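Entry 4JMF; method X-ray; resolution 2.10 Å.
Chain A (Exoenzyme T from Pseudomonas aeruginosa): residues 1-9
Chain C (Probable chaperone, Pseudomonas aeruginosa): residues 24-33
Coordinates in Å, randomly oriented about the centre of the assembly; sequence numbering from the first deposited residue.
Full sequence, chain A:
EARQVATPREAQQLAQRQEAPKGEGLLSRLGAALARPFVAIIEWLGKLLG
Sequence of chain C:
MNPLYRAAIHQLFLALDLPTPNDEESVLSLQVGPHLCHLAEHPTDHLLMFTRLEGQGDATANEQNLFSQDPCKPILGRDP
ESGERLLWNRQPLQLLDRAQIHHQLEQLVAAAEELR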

ATOM      1  N   GLU A   1      26.707  -1.145  -5.346  1.00 58.65           N
ATOM      2  CA  GLU A   1      27.026  -2.534  -5.668  1.00 63.47           C
ATOM      3  C   GLU A   1      25.822  -3.256  -6.287  1.00 65.21           C
ATOM      4  O   GLU A   1      25.199  -4.117  -5.652  1.00 64.89           O
ATOM      5  CB  GLU A   1      27.560  -3.281  -4.429  1.00 60.22           C
ATOM      6  CG  GLU A   1      26.725  -3.136  -3.144  1.00 63.01           C
ATOM      7  CD  GLU A   1      26.988  -1.834  -2.379  1.00 70.56           C
ATOM      8  OE1 GLU A   1      27.559  -0.888  -2.964  1.00 69.55           O
ATOM      9  OE2 GLU A   1      26.618  -1.758  -1.184  1.00 65.47           O
ATOM     10  N   ALA A   2      25.511  -2.913  -7.536  1.00 58.94           N
ATOM     11  CA  ALA A   2      24.310  -3.422  -8.197  1.00 52.90           C
ATOM     12  C   ALA A   2      24.584  -3.954  -9.598  1.00 50.46           C
ATOM     13  O   ALA A   2      25.271  -3.307 -10.388  1.00 56.23           O
ATOM     14  CB  ALA A   2      23.253  -2.332  -8.259  1.00 54.65           C
ATOM     15  N   ARG A   3      24.038  -5.130  -9.904  1.00 47.28           N
ATOM     16  CA  ARG A   3      24.126  -5.696 -11.249  1.00 48.39           C
ATOM     17  C   ARG A   3      22.756  -6.160 -11.732  1.00 47.48           C
ATOM     18  O   ARG A   3      21.972  -6.717 -10.956  1.00 44.96           O
ATOM     19  CB  ARG A   3      25.082  -6.894 -11.282  1.00 47.70           C
ATOM     20  CG  ARG A   3      26.236  -6.818 -10.299  1.00 50.97           C
ATOM     21  CD  ARG A   3      27.170  -8.011 -10.456  1.00 49.44           C
ATOM     22  NE  ARG A   3      26.438  -9.270 -10.546  1.00 45.72           N
ATOM     23  CZ  ARG A   3      26.043  -9.986  -9.493  1.00 50.69           C
ATOM     24  NH1 ARG A   3      26.305  -9.560  -8.255  1.00 42.00           N
ATOM     25  NH2 ARG A   3      25.378 -11.128  -9.678  1.00 45.64           N
ATOM     26  N   GLN A   4      22.469  -5.940 -13.010  1.00 42.49           N
ATOM     27  CA  GLN A   4      21.273  -6.499 -13.631  1.00 43.36           C
ATOM     28  C   GLN A   4      21.473  -7.980 -13.959  1.00 45.10           C
ATOM     29  O   GLN A   4      22.510  -8.370 -14.501  1.00 46.74           O
ATOM     30  CB  GLN A   4      20.931  -5.728 -14.903  1.00 41.56           C
ATOM     31  CG  GLN A   4      19.724  -6.260 -15.661  1.00 45.40           C
ATOM     32  CD  GLN A   4      19.485  -5.496 -16.942  1.00 51.32           C
ATOM     33  OE1 GLN A   4      20.248  -4.587 -17.277  1.00 56.86           O
ATOM     34  NE2 GLN A   4      18.425  -5.852 -17.665  1.00 51.79           N
ATOM     35  N   VAL A   5      20.482  -8.803 -13.628  1.00 40.84           N
ATOM     36  CA  VAL A   5      20.548 -10.235 -13.887  1.00 32.86           C
ATOM     37  C   VAL A   5      19.261 -10.703 -14.553  1.00 39.73           C
ATOM     38  O   VAL A   5      18.301  -9.939 -14.667  1.00 43.37           O
ATOM     39  CB  VAL A   5      20.753 -11.033 -12.587  1.00 37.05           C
ATOM     40  CG1 VAL A   5      21.925 -10.466 -11.797  1.00 39.78           C
ATOM     41  CG2 VAL A   5      19.491 -11.001 -11.744  1.00 34.48           C
ATOM     42  N   ALA A   6      19.229 -11.958 -14.993  1.00 35.49           N
ATOM     43  CA  ALA A   6      18.027 -12.498 -15.612  1.00 39.83           C
ATOM     44  C   ALA A   6      16.920 -12.627 -14.573  1.00 42.65           C
ATOM     45  O   ALA A   6      17.192 -12.859 -13.398  1.00 37.67           O
ATOM     46  CB  ALA A   6      18.311 -13.845 -16.246  1.00 42.43           C
ATOM     47  N   THR A   7      15.673 -12.482 -15.008  1.00 37.95           N
ATOM     48  CA  THR A   7      14.535 -12.636 -14.115  1.00 38.98           C
ATOM     49  C   THR A   7      14.084 -14.089 -14.094  1.00 38.22           C
ATOM     50  O   THR A   7      13.748 -14.637 -15.138  1.00 46.48           O
ATOM     51  CB  THR A   7      13.358 -11.766 -14.583  1.00 39.92           C
ATOM     52  OG1 THR A   7      13.753 -10.388 -14.579  1.00 37.34           O
ATOM     53  CG2 THR A   7      12.148 -11.967 -13.678  1.00 36.72           C
ATOM     54  N   PRO A   8      14.070 -14.722 -12.906  1.00 37.59           N
ATOM     55  CA  PRO A   8      13.576 -16.101 -12.825  1.00 41.79           C
ATOM     56  C   PRO A   8      12.112 -16.164 -13.230  1.00 44.59           C
ATOM     57  O   PRO A   8      11.387 -15.191 -13.015  1.00 46.57           O
ATOM     58  CB  PRO A   8      13.718 -16.441 -11.334  1.00 39.48           C
ATOM     59  CG  PRO A   8      14.767 -15.507 -10.830  1.00 38.90           C
ATOM     60  CD  PRO A   8      14.578 -14.241 -11.609  1.00 36.82           C
ATOM     61  N   ARG A   9      11.689 -17.286 -13.801  1.00 47.33           N
ATOM     62  CA  ARG A   9      10.331 -17.433 -14.317  1.00 52.00           C
ATOM     63  C   ARG A   9       9.259 -17.157 -13.257  1.00 50.69           C
ATOM     64  O   ARG A   9       8.253 -16.498 -13.540  1.00 48.27           O
ATOM     65  CB  ARG A   9      10.151 -18.822 -14.945  1.00 56.14           C
ATOM     66  CG  ARG A   9       8.710 -19.220 -15.277  1.00 61.70           C
ATOM     67  CD  ARG A   9       8.049 -18.304 -16.308  1.00 64.49           C
ATOM     68  NE  ARG A   9       6.790 -18.878 -16.790  1.00 70.94           N
ATOM     69  CZ  ARG A   9       5.808 -18.182 -17.358  1.00 69.94           C
ATOM     70  NH1 ARG A   9       5.922 -16.868 -17.518  1.00 64.68           N
ATOM     71  NH2 ARG A   9       4.705 -18.804 -17.760  1.00 71.03           N
TER
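Chain C, residues 24-33: EESVLSLQVG

Residues 28-32 of chain C form an extended strand. It runs antiparallel to the chain A strand around Arg A3, with 145° between their N-to-C directions and a closest axial approach of 4.5 Å. Ala A2 CA lies 4.5 Å from Val C32 CA, Arg A3 CA 5.2 Å from Gln C31 CA, and Gln A4 CA 4.5 Å from Leu C30 CA.

Arg A3 and Gln C31 form a hydrogen-bonded pair. Arg A3 N donates to Gln C31 O at 3.0 Å, and Gln C31 N donates to Arg A3 O at 2.7 Å. Val A5 N continues the ladder to Ser C29 O at 3.1 Å. On the other side of this pair a water bridges, donating to Val A5 O at 2.8 Å and accepting from Ser C29 N at 3.1 Å. At the other end, Gly C33 N makes a weak bond to Glu A1 O at 3.3 Å.

Ala A2, Gln A4, Leu C30 and Val C32 share one face; Arg A3, Val A5, Ser C29 and Gln C31 share the other. Gln C31 CB lies over one face of the Arg A3 guanidinium. Val A5 CG2 packs on Ser C29 CB at 3.7 Å. Thr A7 points toward chain C, and its OG1 donates to Val C27 O at 3.0 Å. Thr A7 OG1 also lies 2.8 Å from Ser C29 OG.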

ATOM      1  N   GLU C  24      12.759  -4.605 -24.247  1.00 69.49           N
ATOM      2  CA  GLU C  24      11.669  -4.061 -23.463  1.00 66.75           C
ATOM      3  C   GLU C  24      11.025  -5.211 -22.681  1.00 69.99           C
ATOM      4  O   GLU C  24       9.801  -5.388 -22.685  1.00 65.80           O
ATOM      5  CB  GLU C  24      10.675  -3.297 -24.344  1.00 63.38           C
ATOM      6  CG  GLU C  24      11.309  -2.099 -25.091  1.00 62.00           C
ATOM      7  CD  GLU C  24      11.145  -0.756 -24.361  1.00 59.32           C
ATOM      8  OE1 GLU C  24       9.999  -0.271 -24.260  1.00 49.09           O
ATOM      9  OE2 GLU C  24      12.161  -0.176 -23.898  1.00 56.39           O
ATOM     10  N   GLU C  25      11.884  -6.008 -22.035  1.00 69.79           N
ATOM     11  CA  GLU C  25      11.443  -6.951 -21.007  1.00 66.99           C
ATOM     12  C   GLU C  25      10.827  -6.147 -19.867  1.00 60.18           C
ATOM     13  O   GLU C  25      11.494  -5.314 -19.251  1.00 54.13           O
ATOM     14  CB  GLU C  25      12.610  -7.811 -20.489  1.00 64.78           C
ATOM     15  CG  GLU C  25      13.953  -7.079 -20.375  1.00 70.40           C
ATOM     16  CD  GLU C  25      14.983  -7.838 -19.545  1.00 72.82           C
ATOM     17  OE1 GLU C  25      14.583  -8.696 -18.721  1.00 69.19           O
ATOM     18  OE2 GLU C  25      16.197  -7.562 -19.708  1.00 73.13           O
ATOM     19  N   SER C  26       9.544  -6.383 -19.614  1.00 54.98           N
ATOM     20  CA  SER C  26       8.808  -5.673 -18.576  1.00 50.92           C
ATOM     21  C   SER C  26       9.408  -5.861 -17.168  1.00 48.10           C
ATOM     22  O   SER C  26       9.698  -4.882 -16.461  1.00 39.83           O
ATOM     23  CB  SER C  26       7.355  -6.140 -18.592  1.00 58.72           C
ATOM     24  OG  SER C  26       7.284  -7.560 -18.590  1.00 53.61           O
ATOM     25  N   VAL C  27       9.603  -7.117 -16.773  1.00 48.77           N
ATOM     26  CA  VAL C  27      10.085  -7.419 -15.430  1.00 41.43           C
ATOM     27  C   VAL C  27      11.600  -7.487 -15.393  1.00 42.02           C
ATOM     28  O   VAL C  27      12.210  -8.332 -16.041  1.00 51.53           O
ATOM     29  CB  VAL C  27       9.485  -8.723 -14.897  1.00 40.62           C
ATOM     30  CG1 VAL C  27       9.899  -8.936 -13.456  1.00 40.74           C
ATOM     31  CG2 VAL C  27       7.971  -8.668 -14.996  1.00 37.95           C
ATOM     32  N   LEU C  28      12.207  -6.586 -14.632  1.00 39.78           N
ATOM     33  CA  LEU C  28      13.654  -6.537 -14.519  1.00 34.67           C
ATOM     34  C   LEU C  28      14.121  -7.062 -13.164  1.00 41.28           C
ATOM     35  O   LEU C  28      13.375  -7.017 -12.170  1.00 33.70           O
ATOM     36  CB  LEU C  28      14.150  -5.106 -14.708  1.00 40.81           C
ATOM     37  CG  LEU C  28      13.768  -4.425 -16.025  1.00 45.20           C
ATOM     38  CD1 LEU C  28      14.608  -3.186 -16.232  1.00 48.35           C
ATOM     39  CD2 LEU C  28      13.968  -5.373 -17.180  1.00 48.72           C
ATOM     40  N   SER C  29      15.358  -7.558 -13.127  1.00 36.81           N
ATOM     41  CA  SER C  29      15.951  -8.023 -11.881  1.00 35.79           C
ATOM     42  C   SER C  29      17.298  -7.358 -11.615  1.00 36.63           C
ATOM     43  O   SER C  29      18.118  -7.197 -12.523  1.00 41.47           O
ATOM     44  CB  SER C  29      16.103  -9.543 -11.886  1.00 31.79           C
ATOM     45  OG  SER C  29      14.853 -10.188 -11.988  1.00 35.57           O
ATOM     46  N   LEU C  30      17.518  -6.971 -10.364  1.00 37.08           N
ATOM     47  CA  LEU C  30      18.788  -6.401  -9.934  1.00 36.74           C
ATOM     48  C   LEU C  30      19.310  -7.198  -8.745  1.00 38.38           C
ATOM     49  O   LEU C  30      18.570  -7.444  -7.785  1.00 38.65           O
ATOM     50  CB  LEU C  30      18.604  -4.950  -9.508  1.00 34.14           C
ATOM     51  CG  LEU C  30      18.147  -3.916 -10.534  1.00 38.51           C
ATOM     52  CD1 LEU C  30      17.864  -2.586  -9.847  1.00 37.36           C
ATOM     53  CD2 LEU C  30      19.185  -3.732 -11.630  1.00 41.18           C
ATOM     54  N   GLN C  31      20.567  -7.624  -8.809  1.00 43.02           N
ATOM     55  CA  GLN C  31      21.236  -8.165  -7.630  1.00 37.61           C
ATOM     56  C   GLN C  31      21.917  -6.995  -6.938  1.00 40.29           C
ATOM     57  O   GLN C  31      22.832  -6.381  -7.491  1.00 39.85           O
ATOM     58  CB  GLN C  31      22.266  -9.235  -8.011  1.00 43.45           C
ATOM     59  CG  GLN C  31      22.839 -10.014  -6.822  1.00 38.20           C
ATOM     60  CD  GLN C  31      21.940 -11.157  -6.370  1.00 42.47           C
ATOM     61  OE1 GLN C  31      21.337 -11.850  -7.192  1.00 39.24           O
ATOM     62  NE2 GLN C  31      21.848 -11.362  -5.054  1.00 44.29           N
ATOM     63  N   VAL C  32      21.440  -6.659  -5.746  1.00 43.35           N
ATOM     64  CA  VAL C  32      22.031  -5.590  -4.955  1.00 46.39           C
ATOM     65  C   VAL C  32      22.599  -6.260  -3.719  1.00 47.42           C
ATOM     66  O   VAL C  32      21.877  -6.534  -2.752  1.00 47.70           O
ATOM     67  CB  VAL C  32      20.994  -4.512  -4.559  1.00 46.33           C
ATOM     68  CG1 VAL C  32      21.688  -3.263  -4.032  1.00 46.11           C
ATOM     69  CG2 VAL C  32      20.124  -4.147  -5.748  1.00 42.38           C
ATOM     70  N   GLY C  33      23.896  -6.547  -3.766  1.00 52.47           N
ATOM     71  CA  GLY C  33      24.529  -7.333  -2.732  1.00 41.86           C
ATOM     72  C   GLY C  33      23.855  -8.682  -2.659  1.00 42.30           C
ATOM     73  O   GLY C  33      23.668  -9.347  -3.683  1.00 47.09           O
TER
HETATM   74  O   HOH W   1      16.763  -7.973 -15.838  1.00 41.85           O